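Long-range contacts in OxsB protein (Bacillus megaterium, PDB 5UL3), which catalyses the oxidative ring contraction of dAMP to an oxetane aldehyde in oxetanocin A biosynthesis, using cobalamin, S-adenosylmethionine and a [4Fe-4S] cluster: residues D380-L385 and H421-A426; K393-A398 and A428-I433; A398-V403 and E453-A458; L469-I474 and T535-M540. One frame throughout, in Å; residues are numbered along the deposited sequence. Where two conformers were deposited one is given.

Interaction 1: residues D380-L385 and H421-A426; sequences DICEGL and HYCALA
C382 is the bump by which helix 374-386 meets helix 410-426, fitting the hollow between Y422, C423 and A426. Its CB lies 3.9 Å from CB of Y422 and 3.8 Å from CB of A426, so the base of the side chain is flanked by two residues one helical turn apart. With chi1 at -71°, SG is set anti to the carbonyl carbon of C382 and comes 3.6 Å from CA of C423; the two sulfurs, C382 SG and C423 SG, stand 4.0 Å apart, a van der Waals approach and not a disulfide. The answering bump is A426, whose CB lodges between C382 and L385, 4.1 Å from CB of the latter. With short side chains along this seam, the axes of the two short segments approach to 8.9 Å, and their N-to-C directions differ by 22°, as suits neighbouring, nearly parallel outer helices of the partial TIM barrel of the radical SAM domain, where each helix links successive parallel strands. Toward the more open side, the Y422 ring presents its edge to CB of C382, while the E383 side chain, extended beyond CG, crosses it obliquely: CG of E383 is 3.9 Å from CE2 of Y422, and the carboxylate plane is turned 75° from the ring. At the buried flank, I378 of helix 374-386 packs on C423, and L342 of helix 335-351 packs on L385.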
# COMPACT_ATOMS: atom_id res chain seq x y z
N ASP A 380 -15.50 11.82 13.18
CA ASP A 380 -15.20 13.22 12.87
C ASP A 380 -14.62 13.39 11.45
O ASP A 380 -14.96 14.35 10.75
CB ASP A 380 -14.23 13.80 13.90
CG ASP A 380 -14.86 13.96 15.28
OD1 ASP A 380 -16.07 13.67 15.42
OD2 ASP A 380 -14.15 14.36 16.23
N ILE A 381 -13.72 12.50 11.03
CA ILE A 381 -13.23 12.55 9.65
C ILE A 381 -14.39 12.36 8.67
O ILE A 381 -14.54 13.12 7.69
CB ILE A 381 -12.13 11.50 9.44
CG1 ILE A 381 -10.88 11.88 10.25
CG2 ILE A 381 -11.77 11.38 7.93
CD1 ILE A 381 -9.88 10.74 10.43
N CYS A 382 -15.25 11.38 8.94
CA CYS A 382 -16.40 11.13 8.08
C CYS A 382 -17.33 12.33 8.03
O CYS A 382 -17.84 12.68 6.96
CB CYS A 382 -17.15 9.89 8.56
SG CYS A 382 -16.25 8.35 8.27
N GLU A 383 -17.57 12.97 9.18
CA GLU A 383 -18.41 14.16 9.20
C GLU A 383 -17.80 15.27 8.36
O GLU A 383 -18.51 15.99 7.67
CB GLU A 383 -18.63 14.64 10.64
CG GLU A 383 -19.63 13.79 11.41
CD GLU A 383 -19.98 14.34 12.79
OE1 GLU A 383 -19.10 14.95 13.45
OE2 GLU A 383 -21.14 14.16 13.21
N GLY A 384 -16.47 15.39 8.39
CA GLY A 384 -15.80 16.36 7.54
C GLY A 384 -15.96 16.06 6.06
O GLY A 384 -16.18 16.96 5.25
N LEU A 385 -15.85 14.78 5.68
CA LEU A 385 -16.05 14.40 4.29
C LEU A 385 -17.48 14.67 3.85
O LEU A 385 -17.72 15.05 2.69
CB LEU A 385 -15.70 12.91 4.09
CG LEU A 385 -14.21 12.58 4.18
CD1 LEU A 385 -13.98 11.08 4.05
CD2 LEU A 385 -13.46 13.31 3.07
N HIS A 421 -20.83 2.63 9.95
CA HIS A 421 -21.90 3.24 9.16
C HIS A 421 -21.48 4.61 8.65
O HIS A 421 -21.70 4.93 7.48
CB HIS A 421 -23.19 3.34 9.98
CG HIS A 421 -24.35 3.89 9.21
ND1 HIS A 421 -25.20 4.84 9.73
CD2 HIS A 421 -24.81 3.61 7.97
CE1 HIS A 421 -26.13 5.13 8.83
NE2 HIS A 421 -25.92 4.40 7.76
N TYR A 422 -20.87 5.42 9.52
CA TYR A 422 -20.35 6.71 9.08
C TYR A 422 -19.32 6.54 7.98
O TYR A 422 -19.27 7.36 7.05
CB TYR A 422 -19.74 7.48 10.26
CG TYR A 422 -20.73 8.40 10.94
CD1 TYR A 422 -21.57 7.93 11.93
CD2 TYR A 422 -20.85 9.73 10.56
CE1 TYR A 422 -22.49 8.76 12.54
CE2 TYR A 422 -21.76 10.57 11.17
CZ TYR A 422 -22.58 10.07 12.17
OH TYR A 422 -23.50 10.88 12.79
N CYS A 423 -18.47 5.51 8.07
CA CYS A 423 -17.53 5.25 6.98
C CYS A 423 -18.28 4.98 5.67
O CYS A 423 -17.93 5.53 4.62
CB CYS A 423 -16.64 4.06 7.31
SG CYS A 423 -15.42 4.44 8.57
N ALA A 424 -19.32 4.14 5.72
CA ALA A 424 -20.11 3.89 4.52
C ALA A 424 -20.74 5.17 3.99
O ALA A 424 -20.70 5.44 2.77
CB ALA A 424 -21.18 2.84 4.80
N LEU A 425 -21.34 5.96 4.87
CA LEU A 425 -21.97 7.21 4.45
C LEU A 425 -20.97 8.13 3.77
O LEU A 425 -21.31 8.82 2.80
CB LEU A 425 -22.60 7.93 5.64
CG LEU A 425 -23.83 7.29 6.30
CD1 LEU A 425 -24.25 8.10 7.51
CD2 LEU A 425 -24.97 7.23 5.29
N ALA A 426 -19.73 8.16 4.26
CA ALA A 426 -18.75 9.09 3.72
C ALA A 426 -18.05 8.57 2.47
O ALA A 426 -17.23 9.29 1.90
CB ALA A 426 -17.71 9.42 4.79

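Interaction 2: residues K393-A398 and A428-I433; sequences KFDFAA and ADRIFI
F396 lays its ring against I431, with CG1 of I431 3.9 Å from the ring centroid and 14° off the normal, a CH-pi contact over one face. CD1 of the same isoleucine lies over that face too, near CD2 of F396. The ring of F394 turns a face to the backbone of A428, whose CA sits above its centre, and A428 CB lies 4.1 Å from both CZ of F394 and CE2 of F396. The CB bonds of both phenylalanines point away from 428-433; a first torsion near +60°, with CG between the backbone N and the carbonyl carbon, still lets the rings meet A428 and I431. These segments belong to the beta-alpha-beta unit 393-398, 410-426, 432-436 of the partial TIM barrel; F432 N to F396 O (3.0 Å) and A398 N to F432 O (2.8 Å) join the parallel strands. Farther back, D429 N bonds to F394 O at 2.8 Å, and the register slips by one residue before the strands pair at A397. Beside that slip, D395 and R430 run side by side, carboxylate and guanidinium planes 86° apart, and R430 N meets D395 OD1 (3.0 Å) from above the carboxylate plane. D429 lies alongside D395 as well, its OD2 hydrogen-bonded to H357.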
# COMPACT_ATOMS: atom_id res chain seq x y z
N LYS A 393 -15.11 8.39 -2.95
CA LYS A 393 -15.02 7.00 -2.51
C LYS A 393 -13.62 6.75 -1.96
O LYS A 393 -12.64 7.36 -2.41
CB LYS A 393 -15.34 6.05 -3.66
CG LYS A 393 -16.77 6.25 -4.14
CD LYS A 393 -17.28 5.11 -4.97
CE LYS A 393 -18.78 5.21 -5.17
NZ LYS A 393 -19.55 4.90 -3.93
N PHE A 394 -13.51 5.87 -0.96
CA PHE A 394 -12.18 5.58 -0.45
C PHE A 394 -12.11 4.14 0.03
O PHE A 394 -13.10 3.57 0.49
CB PHE A 394 -11.75 6.59 0.64
CG PHE A 394 -12.57 6.56 1.92
CD1 PHE A 394 -13.77 7.26 1.99
CD2 PHE A 394 -12.11 5.92 3.06
CE1 PHE A 394 -14.53 7.28 3.18
CE2 PHE A 394 -12.85 5.93 4.26
CZ PHE A 394 -14.07 6.62 4.31
N ASP A 395 -10.93 3.54 -0.14
CA ASP A 395 -10.65 2.18 0.29
C ASP A 395 -9.68 2.19 1.46
O ASP A 395 -8.79 3.04 1.53
CB ASP A 395 -10.02 1.37 -0.85
CG ASP A 395 -10.94 1.24 -2.08
OD1 ASP A 395 -12.10 1.71 -2.06
OD2 ASP A 395 -10.47 0.68 -3.08
N PHE A 396 -9.81 1.22 2.38
CA PHE A 396 -8.82 1.05 3.44
C PHE A 396 -8.87 -0.39 3.92
O PHE A 396 -9.73 -1.16 3.52
CB PHE A 396 -9.03 2.03 4.60
CG PHE A 396 -10.36 1.89 5.32
CD1 PHE A 396 -10.49 1.04 6.40
CD2 PHE A 396 -11.45 2.68 4.95
CE1 PHE A 396 -11.71 0.93 7.08
CE2 PHE A 396 -12.67 2.59 5.64
CZ PHE A 396 -12.79 1.72 6.70
N ALA A 397 -7.92 -0.74 4.80
CA ALA A 397 -7.81 -2.08 5.35
C ALA A 397 -8.12 -2.05 6.85
O ALA A 397 -7.92 -1.04 7.52
CB ALA A 397 -6.41 -2.66 5.15
N ALA A 398 -8.62 -3.18 7.36
CA ALA A 398 -8.96 -3.26 8.78
C ALA A 398 -8.92 -4.71 9.24
O ALA A 398 -9.14 -5.63 8.45
CB ALA A 398 -10.35 -2.68 9.05
N ALA A 428 -16.75 4.97 2.07
CA ALA A 428 -15.99 3.73 2.17
C ALA A 428 -16.51 2.74 1.13
O ALA A 428 -17.71 2.49 1.03
CB ALA A 428 -16.12 3.13 3.58
N ASP A 429 -15.59 2.22 0.32
CA ASP A 429 -15.97 1.48 -0.89
C ASP A 429 -15.47 0.04 -0.83
O ASP A 429 -16.19 -0.84 -0.35
CB ASP A 429 -15.41 2.20 -2.11
CG ASP A 429 -15.86 1.57 -3.42
OD1 ASP A 429 -16.91 0.90 -3.43
OD2 ASP A 429 -15.13 1.72 -4.41
N ARG A 430 -14.26 -0.23 -1.35
CA ARG A 430 -13.69 -1.57 -1.31
C ARG A 430 -12.78 -1.66 -0.09
O ARG A 430 -11.64 -1.18 -0.11
CB ARG A 430 -12.94 -1.88 -2.60
CG ARG A 430 -13.88 -2.48 -3.66
CD ARG A 430 -13.21 -2.73 -4.99
NE ARG A 430 -13.26 -1.53 -5.80
CZ ARG A 430 -14.18 -1.28 -6.72
NH1 ARG A 430 -14.13 -0.14 -7.39
NH2 ARG A 430 -15.13 -2.17 -7.00
N ILE A 431 -13.28 -2.29 0.99
CA ILE A 431 -12.54 -2.42 2.24
C ILE A 431 -11.94 -3.82 2.31
O ILE A 431 -12.60 -4.82 1.98
CB ILE A 431 -13.45 -2.14 3.47
CG1 ILE A 431 -13.63 -0.64 3.76
CG2 ILE A 431 -12.88 -2.75 4.74
CD1 ILE A 431 -13.33 0.34 2.64
N PHE A 432 -10.66 -3.90 2.72
CA PHE A 432 -9.94 -5.16 2.85
C PHE A 432 -9.95 -5.55 4.33
O PHE A 432 -9.53 -4.76 5.17
CB PHE A 432 -8.49 -5.01 2.38
CG PHE A 432 -7.66 -6.25 2.53
CD1 PHE A 432 -6.94 -6.49 3.70
CD2 PHE A 432 -7.57 -7.17 1.50
CE1 PHE A 432 -6.18 -7.65 3.84
CE2 PHE A 432 -6.81 -8.33 1.63
CZ PHE A 432 -6.11 -8.56 2.80
N ILE A 433 -10.42 -6.76 4.64
CA ILE A 433 -10.40 -7.26 6.02
C ILE A 433 -9.43 -8.43 6.07
O ILE A 433 -9.58 -9.41 5.33
CB ILE A 433 -11.79 -7.71 6.50
CG1 ILE A 433 -12.84 -6.62 6.30
CG2 ILE A 433 -11.71 -8.17 8.00
CD1 ILE A 433 -12.76 -5.49 7.27

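Interaction 3: residues A398-V403 and E453-A458; sequences ARADSV and EQNIIA
A400 and V403, in the loop after strand 393-398 of the partial TIM barrel, pack on A458 of helix 452-464, on the strand-to-helix side where R399 touches the [4Fe-4S] cluster. The loop makes a short 3-10 turn over 400-402, supported by V403 N to A400 O at 3.0 Å, which brings A400 and V403 to the same side. CB of A458 then sits 4.0 Å from CB of A400 and 3.9 Å from CB of V403. V403 has CG1 anti to its backbone N (chi1 -173°), and this methyl rests against the carbonyl O of A458. N455 and Q454 carry the rest of the helix side. The first torsion of N455 sets CG anti to its carbonyl carbon, and its amide OD1 ends against CB of A400. Q454 continues extended beyond CG, bringing NE2 to within 3.5 Å of CB of D401; NE2 donates to the carbonyl O of Y404. No hydrogen bond crosses between the two segments; what meets is CB against CB, and amide atoms against CB. Within the loop, D401 has CG between its backbone N and carbonyl carbon (chi1 49°), and its carboxylate faces R399. That guanidinium is further paired with E364. It grips the aspartate side-on: R399 NE and NH1 both reach D401 OD2, at 3.1 and 3.0 Å, from the same face of the carboxylate.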
# COMPACT_ATOMS: atom_id res chain seq x y z
N ALA A 398 -8.62 -3.18 7.36
CA ALA A 398 -8.96 -3.26 8.78
C ALA A 398 -8.92 -4.71 9.24
O ALA A 398 -9.14 -5.63 8.45
CB ALA A 398 -10.35 -2.68 9.05
N ARG A 399 -8.66 -4.89 10.55
CA ARG A 399 -8.78 -6.21 11.16
C ARG A 399 -10.24 -6.54 11.43
O ARG A 399 -11.06 -5.65 11.68
CB ARG A 399 -8.03 -6.29 12.50
CG ARG A 399 -6.71 -5.59 12.59
CD ARG A 399 -5.97 -5.96 13.91
NE ARG A 399 -6.74 -5.72 15.13
CZ ARG A 399 -6.69 -4.59 15.83
NH1 ARG A 399 -7.40 -4.46 16.94
NH2 ARG A 399 -5.93 -3.58 15.41
N ALA A 400 -10.54 -7.84 11.45
CA ALA A 400 -11.90 -8.25 11.79
C ALA A 400 -12.33 -7.72 13.16
O ALA A 400 -13.48 -7.32 13.33
CB ALA A 400 -12.03 -9.77 11.76
N ASP A 401 -11.41 -7.69 14.14
CA ASP A 401 -11.79 -7.20 15.46
C ASP A 401 -11.85 -5.68 15.55
O ASP A 401 -12.15 -5.15 16.62
CB ASP A 401 -10.87 -7.78 16.55
CG ASP A 401 -9.39 -7.64 16.23
OD1 ASP A 401 -8.94 -8.06 15.14
OD2 ASP A 401 -8.65 -7.16 17.11
N SER A 402 -11.54 -4.97 14.47
CA SER A 402 -11.91 -3.56 14.40
C SER A 402 -13.38 -3.37 14.06
O SER A 402 -13.88 -2.25 14.11
CB SER A 402 -11.06 -2.81 13.38
OG SER A 402 -9.69 -2.81 13.73
N VAL A 403 -14.07 -4.45 13.71
CA VAL A 403 -15.51 -4.42 13.45
C VAL A 403 -16.28 -4.98 14.64
O VAL A 403 -17.20 -4.34 15.14
CB VAL A 403 -15.85 -5.23 12.17
CG1 VAL A 403 -17.33 -5.05 11.80
CG2 VAL A 403 -14.95 -4.83 11.00
N GLU A 453 -15.97 -17.81 13.99
CA GLU A 453 -17.29 -17.20 14.05
C GLU A 453 -17.20 -15.67 14.13
O GLU A 453 -18.04 -14.96 13.56
CB GLU A 453 -18.09 -17.75 15.22
CG GLU A 453 -19.59 -17.47 15.11
CD GLU A 453 -20.28 -18.29 14.01
OE1 GLU A 453 -19.75 -19.37 13.65
OE2 GLU A 453 -21.34 -17.86 13.51
N GLN A 454 -16.19 -15.15 14.84
CA GLN A 454 -16.02 -13.70 14.92
C GLN A 454 -15.76 -13.11 13.54
O GLN A 454 -16.25 -12.02 13.22
CB GLN A 454 -14.87 -13.36 15.85
CG GLN A 454 -14.45 -11.90 15.92
CD GLN A 454 -13.26 -11.74 16.87
OE1 GLN A 454 -12.63 -12.74 17.22
NE2 GLN A 454 -12.94 -10.52 17.26
N ASN A 455 -14.99 -13.82 12.71
CA ASN A 455 -14.74 -13.34 11.35
C ASN A 455 -16.04 -13.29 10.55
O ASN A 455 -16.29 -12.32 9.82
CB ASN A 455 -13.71 -14.23 10.67
CG ASN A 455 -12.30 -13.96 11.14
OD1 ASN A 455 -11.93 -12.82 11.38
ND2 ASN A 455 -11.50 -15.00 11.26
N ILE A 456 -16.86 -14.34 10.65
CA ILE A 456 -18.16 -14.35 9.96
C ILE A 456 -18.97 -13.12 10.35
O ILE A 456 -19.51 -12.42 9.49
CB ILE A 456 -18.92 -15.65 10.29
CG1 ILE A 456 -18.25 -16.87 9.65
CG2 ILE A 456 -20.39 -15.51 9.88
CD1 ILE A 456 -18.33 -16.88 8.10
N ILE A 457 -19.06 -12.84 11.65
CA ILE A 457 -19.89 -11.73 12.09
C ILE A 457 -19.34 -10.39 11.61
O ILE A 457 -20.10 -9.49 11.25
CB ILE A 457 -20.06 -11.77 13.62
CG1 ILE A 457 -20.91 -12.99 14.01
CG2 ILE A 457 -20.72 -10.48 14.12
CD1 ILE A 457 -20.77 -13.38 15.47
N ALA A 458 -18.01 -10.23 11.61
CA ALA A 458 -17.44 -8.99 11.10
C ALA A 458 -17.86 -8.77 9.65
O ALA A 458 -18.24 -7.66 9.27
CB ALA A 458 -15.91 -9.00 11.21

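Interaction 4: residues L469-I474 and T535-M540; sequences LRIGFI and TIVSYM. With EDO (1,2-ethanediol), chain I; EDO (1,2-ethanediol), chain B; EDO (1,2-ethanediol), chain F.
I471 and the chain at I536 to S538 are joined first by two backbone hydrogen bonds. I471 N donates to I536 O at 2.9 Å, and S538 N donates to I471 O at the same length with an N-H...O angle of 163°, so one residue of the strand is held through both its amide and its carbonyl. CA of R470 adds a CA-H...O contact to I536 O. Apolar contacts come next. The side chains of I471 and I536 cross at about a right angle, and CD1 of I536 reaches CG2 of I471 at 3.6 Å; the same methyl touches CB of L469. V537 turns its two methyls to different partners, CG2 to CG1 and CD1 of I471 and CG1 to CB of F473. Its chi1 of 165° puts CG1 anti to the backbone N. Water carries the strand's pairing onward. One molecule accepts from F473 N and Y539 N, both at 3.0 Å, and another donates to F473 O (2.7 Å) and Y539 O, so that water bridges F473 and Y539 where no direct bond joins them. A third water accepts weakly from R470 NE and is hydrogen-bonded to S538 OG. One ethanediol, probably from the crystallisation liquor, lies with C1 over the face of the Y539 ring, while its O1 donates to M540 O. The 535-540 segment thus flanks strand 470-473, the outermost parallel strand of the partial TIM barrel, through a single backbone bridge, near the S-adenosylmethionine-binding residues E436 and E545.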
# COMPACT_ATOMS: atom_id res chain seq x y z
N LEU A 469 -16.58 -5.67 0.24
CA LEU A 469 -15.47 -6.32 0.93
C LEU A 469 -14.56 -7.15 0.03
O LEU A 469 -15.01 -7.74 -0.96
CB LEU A 469 -16.02 -7.28 1.99
CG LEU A 469 -16.83 -6.64 3.07
CD1 LEU A 469 -17.52 -7.75 3.89
CD2 LEU A 469 -15.80 -5.92 3.90
N ARG A 470 -13.30 -7.23 0.44
CA ARG A 470 -12.31 -8.21 0.00
C ARG A 470 -11.68 -8.76 1.27
O ARG A 470 -11.52 -8.02 2.23
CB ARG A 470 -11.17 -7.60 -0.85
CG ARG A 470 -11.33 -7.57 -2.34
CD ARG A 470 -9.95 -7.48 -3.02
NE ARG A 470 -8.96 -6.78 -2.19
CZ ARG A 470 -8.87 -5.46 -2.08
NH1 ARG A 470 -9.73 -4.67 -2.72
NH2 ARG A 470 -7.93 -4.91 -1.32
N ILE A 471 -11.30 -10.04 1.29
CA ILE A 471 -10.61 -10.58 2.47
C ILE A 471 -9.30 -11.25 2.06
O ILE A 471 -9.22 -11.88 1.00
CB ILE A 471 -11.49 -11.57 3.28
CG1 ILE A 471 -11.77 -12.88 2.52
CG2 ILE A 471 -12.78 -10.88 3.74
CD1 ILE A 471 -12.46 -13.95 3.37
N GLY A 472 -8.27 -11.10 2.89
CA GLY A 472 -7.10 -11.94 2.75
C GLY A 472 -7.38 -13.33 3.32
O GLY A 472 -8.13 -13.49 4.28
N PHE A 473 -6.81 -14.34 2.68
CA PHE A 473 -7.02 -15.71 3.15
C PHE A 473 -5.80 -16.53 2.79
O PHE A 473 -5.44 -16.64 1.62
CB PHE A 473 -8.28 -16.33 2.54
CG PHE A 473 -8.85 -17.46 3.37
CD1 PHE A 473 -8.43 -18.77 3.18
CD2 PHE A 473 -9.79 -17.20 4.37
CE1 PHE A 473 -8.95 -19.80 3.98
CE2 PHE A 473 -10.31 -18.23 5.15
CZ PHE A 473 -9.89 -19.53 4.94
N ILE A 474 -5.13 -17.07 3.81
CA ILE A 474 -3.93 -17.86 3.57
C ILE A 474 -4.28 -19.31 3.89
O ILE A 474 -4.21 -19.72 5.05
CB ILE A 474 -2.75 -17.38 4.43
CG1 ILE A 474 -2.57 -15.86 4.28
CG2 ILE A 474 -1.49 -18.07 4.02
CD1 ILE A 474 -1.71 -15.26 5.40
N THR A 535 -16.30 -16.09 -2.36
CA THR A 535 -16.47 -15.15 -3.46
C THR A 535 -15.76 -13.81 -3.22
O THR A 535 -15.53 -13.08 -4.19
CB THR A 535 -17.97 -14.90 -3.75
OG1 THR A 535 -18.63 -14.33 -2.60
CG2 THR A 535 -18.68 -16.20 -4.15
N ILE A 536 -15.39 -13.47 -1.99
CA ILE A 536 -14.70 -12.21 -1.74
C ILE A 536 -13.24 -12.40 -1.34
O ILE A 536 -12.58 -11.45 -0.89
CB ILE A 536 -15.45 -11.35 -0.71
CG1 ILE A 536 -15.53 -12.07 0.64
CG2 ILE A 536 -16.86 -11.01 -1.20
CD1 ILE A 536 -15.86 -11.14 1.80
N VAL A 537 -12.69 -13.61 -1.51
CA VAL A 537 -11.29 -13.87 -1.22
C VAL A 537 -10.43 -13.19 -2.27
O VAL A 537 -10.68 -13.32 -3.47
CB VAL A 537 -11.01 -15.38 -1.17
CG1 VAL A 537 -9.51 -15.65 -1.23
CG2 VAL A 537 -11.61 -15.97 0.11
N SER A 538 -9.42 -12.44 -1.81
CA SER A 538 -8.57 -11.67 -2.71
C SER A 538 -7.75 -12.58 -3.62
O SER A 538 -7.61 -12.29 -4.82
CB SER A 538 -7.64 -10.77 -1.89
OG SER A 538 -6.72 -10.09 -2.71
N TYR A 539 -7.22 -13.67 -3.08
CA TYR A 539 -6.35 -14.57 -3.84
C TYR A 539 -6.68 -15.99 -3.40
O TYR A 539 -6.44 -16.35 -2.24
CB TYR A 539 -4.88 -14.26 -3.61
CG TYR A 539 -3.92 -15.02 -4.49
CD1 TYR A 539 -3.56 -16.34 -4.19
CD2 TYR A 539 -3.35 -14.43 -5.61
CE1 TYR A 539 -2.68 -17.04 -4.98
CE2 TYR A 539 -2.46 -15.14 -6.41
CZ TYR A 539 -2.13 -16.43 -6.09
OH TYR A 539 -1.24 -17.13 -6.88
N MET A 540 -7.21 -16.78 -4.32
CA MET A 540 -7.68 -18.12 -3.98
C MET A 540 -6.51 -19.09 -3.82
O MET A 540 -5.50 -19.00 -4.54
CB MET A 540 -8.62 -18.64 -5.07
CG MET A 540 -9.90 -17.85 -5.25
SD MET A 540 -11.09 -18.16 -3.96
CE MET A 540 -11.60 -19.83 -4.39
C1 EDO I . -5.24 -17.35 -7.50
O1 EDO I . -6.11 -18.43 -7.16
C2 EDO I . -5.58 -16.87 -8.91
O2 EDO I . -7.00 -16.85 -9.08
C1 EDO B . -9.75 -14.95 -8.44
O1 EDO B . -10.51 -16.17 -8.48
C2 EDO B . -9.02 -14.82 -7.10
O2 EDO B . -8.02 -15.85 -6.96
C1 EDO F . -20.53 -8.20 -1.09
O1 EDO F . -21.23 -9.11 -0.22
C2 EDO F . -19.34 -7.52 -0.40
O2 EDO F . -18.38 -7.12 -1.40
O HOH W 1 -5.77 -7.27 -2.05
O HOH W 2 -6.30 -14.01 -0.27
O HOH W 3 -6.49 -18.35 -0.19

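How the interactions relate
All four contacts belong to the radical SAM domain. Interactions 1 and 3 are buried packing: outer helix on helix in the first, a loop beside the cluster on a helix in the third, with no clear hydrogen bond across either. Interactions 2 and 4 are only partly buried and rest on direct backbone bonds, joined in interaction 2 by one to an aspartate side chain and in interaction 4 by water bridges. Helix 410-426 passes from interaction 1 to A428, with A428 N 2.9 Å from C423 O, a probable hydrogen bond. Interactions 2 and 3 share A398, and I433 packs on A400. Strands 432-436 and 470-473 are sheet neighbours, joining interactions 2 and 4, whereas interactions 1 and 4 do not touch.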